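Local coordinates for capsid Protein (Unidentified, PDB 4DMI), which forms a pentamer and, as a phage capsid protein, probably builds part of the protein shell that encloses the viral genome, at the interface of chains A and B. Residues are numbered along the deposited sequence; one frame, centred on the assembly and turned at random. Chains: chain A/B, Capsid Protein.

Contact 1: the interface of chains A and B. Residues chain A 61, 66, 68, 162; chain B 113-115, 138.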
# COMPACT_ATOMS: atom_id res chain seq x y z
N PHE A 61 -6.22 12.37 -6.45
CA PHE A 61 -6.31 13.14 -7.68
C PHE A 61 -7.66 13.83 -7.82
O PHE A 61 -8.69 13.27 -7.47
CB PHE A 61 -6.08 12.22 -8.89
CG PHE A 61 -4.67 11.71 -8.99
CD1 PHE A 61 -3.69 12.49 -9.59
CD2 PHE A 61 -4.33 10.46 -8.48
CE1 PHE A 61 -2.38 12.03 -9.69
CE2 PHE A 61 -3.02 9.99 -8.58
CZ PHE A 61 -2.04 10.79 -9.18
N THR A 66 -4.87 17.34 -11.37
CA THR A 66 -4.26 16.26 -12.14
C THR A 66 -3.46 16.76 -13.34
O THR A 66 -3.96 17.50 -14.20
CB THR A 66 -5.31 15.22 -12.60
OG1 THR A 66 -5.85 14.55 -11.45
CG2 THR A 66 -4.68 14.17 -13.51
N ASP A 68 -2.32 15.44 -16.42
CA ASP A 68 -2.47 14.30 -17.31
C ASP A 68 -1.49 14.39 -18.47
O ASP A 68 -1.25 15.48 -19.00
CB ASP A 68 -3.92 14.21 -17.83
CG ASP A 68 -4.41 15.50 -18.48
OD1 ASP A 68 -4.27 16.60 -17.88
OD2 ASP A 68 -4.95 15.42 -19.60
N ILE A 162 -0.58 10.05 -15.08
CA ILE A 162 -1.02 11.23 -14.34
C ILE A 162 -0.02 11.56 -13.24
O ILE A 162 0.70 10.68 -12.72
CB ILE A 162 -2.42 11.02 -13.71
CG1 ILE A 162 -2.42 9.80 -12.78
CG2 ILE A 162 -3.50 10.89 -14.78
CD1 ILE A 162 -3.83 9.49 -12.18
N LYS B 113 -10.17 14.82 -17.96
CA LYS B 113 -8.83 14.25 -17.85
C LYS B 113 -8.89 12.74 -17.70
O LYS B 113 -9.66 12.22 -16.89
CB LYS B 113 -8.07 14.86 -16.67
CG LYS B 113 -7.81 16.34 -16.86
CD LYS B 113 -7.05 16.95 -15.69
CE LYS B 113 -6.78 18.43 -15.95
NZ LYS B 113 -6.16 19.09 -14.76
N ILE B 114 -8.07 12.04 -18.48
CA ILE B 114 -7.99 10.59 -18.41
C ILE B 114 -7.07 10.17 -17.26
O ILE B 114 -5.93 10.63 -17.16
CB ILE B 114 -7.49 10.01 -19.74
CG1 ILE B 114 -8.55 10.23 -20.82
CG2 ILE B 114 -7.11 8.53 -19.60
CD1 ILE B 114 -8.02 10.12 -22.24
N LEU B 115 -7.59 9.31 -16.38
CA LEU B 115 -6.83 8.83 -15.22
C LEU B 115 -6.24 7.43 -15.45
O LEU B 115 -5.30 7.03 -14.76
CB LEU B 115 -7.71 8.82 -13.98
CG LEU B 115 -8.37 10.15 -13.58
CD1 LEU B 115 -9.14 10.00 -12.27
CD2 LEU B 115 -7.34 11.28 -13.49
N LEU B 138 -6.91 3.82 -8.02
CA LEU B 138 -6.92 5.27 -7.86
C LEU B 138 -7.70 5.74 -6.65
O LEU B 138 -8.70 5.13 -6.25
CB LEU B 138 -7.57 5.89 -9.09
CG LEU B 138 -6.87 5.72 -10.43
CD1 LEU B 138 -7.87 5.91 -11.55
CD2 LEU B 138 -5.77 6.74 -10.55
O HOH W 1 -6.48 13.36 -20.46
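A:Ile162 of one subunit packs against B:Leu138 and B:Leu115 of its neighbour in the capsid pentamer, forming the apolar part of this contact. Its two branches divide the work. CG1 stands between the backbone N and the carbonyl carbon (chi1 57°) and carries A:Ile162 CD1 to B:Leu138 CD2, 3.7 Å away, the two side chains meeting at a slant. A:Ile162 CG2 points instead at the backbone of chain B, 3.4 Å from the carbonyl oxygen B:Ile114 O. The ring of A:Phe61 from the same chain lies to one side, with CD1 of A:Ile162 over the centre of one face, which should limit how far the isoleucine tip can shift. B:Leu115 CD2 also reaches the methyl A:Thr66 CG2 at 3.9 Å.

The polar part centres on B:Lys113. Its chain runs extended beyond CG, and the terminal amine B:Lys113 NZ donates to the carbonyl oxygen A:Thr66 O at 2.8 Å, in the carbonyl plane and on a lone pair. A:Asp68 lies crosswise to the lysine's methylenes, with A:Asp68 OD1 3.6 Å from B:Lys113 CD. A:Asp68 OD1 stays 4.4 Å from B:Lys113 NZ, so any attraction would act without direct contact. A water bridges A:Asp68 OD2 and the backbone amide B:Ile114 N.

In the fold, strands 67-72 and 158-167 of chain A, with the loop before the former, face strands 112-114 and 133-142 of chain B.

Contact 2: the interface of chains A and B. Residues chain A 63; chain B 106-108, 111, 113, 146.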
# COMPACT_ATOMS: atom_id res chain seq x y z
N LEU A 63 -9.94 16.67 -10.62
CA LEU A 63 -9.98 17.26 -11.95
C LEU A 63 -9.03 18.45 -12.01
O LEU A 63 -8.30 18.63 -12.99
CB LEU A 63 -11.40 17.70 -12.28
CG LEU A 63 -11.57 18.32 -13.66
CD1 LEU A 63 -11.18 17.32 -14.74
CD2 LEU A 63 -12.99 18.78 -13.85
N VAL B 106 -12.19 11.79 -15.39
CA VAL B 106 -12.95 12.71 -14.56
C VAL B 106 -13.27 13.95 -15.38
O VAL B 106 -12.45 14.38 -16.19
CB VAL B 106 -12.18 13.06 -13.25
CG1 VAL B 106 -10.82 13.65 -13.54
CG2 VAL B 106 -12.99 13.99 -12.36
N THR B 107 -14.47 14.49 -15.20
CA THR B 107 -14.95 15.60 -16.03
C THR B 107 -15.92 16.49 -15.26
O THR B 107 -16.59 16.04 -14.34
CB THR B 107 -15.63 15.07 -17.31
OG1 THR B 107 -15.97 16.16 -18.16
CG2 THR B 107 -16.91 14.30 -16.97
N ASP B 108 -15.99 17.77 -15.65
CA ASP B 108 -16.99 18.67 -15.09
C ASP B 108 -17.96 19.12 -16.18
O ASP B 108 -18.74 20.05 -15.98
CB ASP B 108 -16.35 19.87 -14.36
CG ASP B 108 -15.51 20.75 -15.28
OD1 ASP B 108 -15.37 20.41 -16.48
OD2 ASP B 108 -14.98 21.76 -14.79
N THR B 111 -13.99 20.45 -18.81
CA THR B 111 -12.65 19.85 -18.86
C THR B 111 -12.75 18.36 -18.54
O THR B 111 -13.53 17.96 -17.66
CB THR B 111 -11.70 20.53 -17.85
OG1 THR B 111 -11.61 21.93 -18.14
CG2 THR B 111 -10.32 19.92 -17.91
N LYS B 113 -10.17 14.82 -17.96
CA LYS B 113 -8.83 14.25 -17.85
C LYS B 113 -8.89 12.74 -17.70
O LYS B 113 -9.66 12.22 -16.89
CB LYS B 113 -8.07 14.86 -16.67
CG LYS B 113 -7.81 16.34 -16.86
CD LYS B 113 -7.05 16.95 -15.69
CE LYS B 113 -6.78 18.43 -15.95
NZ LYS B 113 -6.16 19.09 -14.76
N ASP B 146 -18.46 17.63 -10.47
CA ASP B 146 -17.53 16.67 -11.06
C ASP B 146 -18.16 15.29 -11.24
O ASP B 146 -18.94 14.84 -10.40
CB ASP B 146 -16.30 16.47 -10.16
CG ASP B 146 -15.42 17.70 -10.07
OD1 ASP B 146 -15.59 18.66 -10.83
OD2 ASP B 146 -14.51 17.67 -9.21
O HOH W 2 -12.34 16.51 -8.95
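A:Leu63 inserts its side chain among B:Val106, B:Asp108, B:Thr111 and B:Lys113 of the adjoining subunit, in an intersubunit pocket lined by both methyl groups and polar backbone atoms. This one loop residue hides 131 Å² against chain B. A:Leu63 CB starts beside the valine, 4.0 Å from B:Val106 CG2. CG lies anti to the backbone N (chi1 -179°), which sends the branch point away from the amide and into the pocket. There the two methyls part. A:Leu63 CD1 turns towards the strand side: it touches the carbonyl oxygen B:Val106 O at 3.5 Å, approaches B:Thr111 O, and packs against B:Val106 CG1 and B:Lys113 CG. CD2 goes the other way, to B:Asp108, whose side chain it meets at about a right angle; A:Leu63 CD2 is 3.5 Å from the carboxylate carbon B:Asp108 CG, and CB of the same aspartate lies almost as near.

That carboxylate is positioned from within chain B. The backbone amide B:Thr111 N donates to B:Asp108 OD1 at 2.7 Å, and B:Thr107 OG1 donates to B:Thr111 O from above the carbonyl plane, bracing the turn that forms this side of the pocket.

The backbone of A:Leu63 is held at both ends. A:Leu63 O accepts from B:Lys113 NZ at 2.8 Å, with a C=O...N angle of 166°. At the other end, the amide A:Leu63 N and a water are 2.9 Å apart in a nearly straight bond (173° at H), and the same water lies 2.5 Å from the carboxylate oxygen B:Asp146 OD2.

Contact 1 and contact 2 adjoin along one subunit boundary, the centres of their C-alpha atoms about 9 Å apart, and share B:Lys113. On chain A, the loop before strand 67-72 supplies residues to both; on chain B, strand 112-114 takes part in both. The lysine amine thus ties two carbonyls of the chain A loop together, joining the strand-lined patch of contact 1 to the leucine pocket of contact 2. Because the chains are identical and the interface is not an exact two-fold, different surfaces of the protein meet, an arrangement suited to repeating around the pentamer.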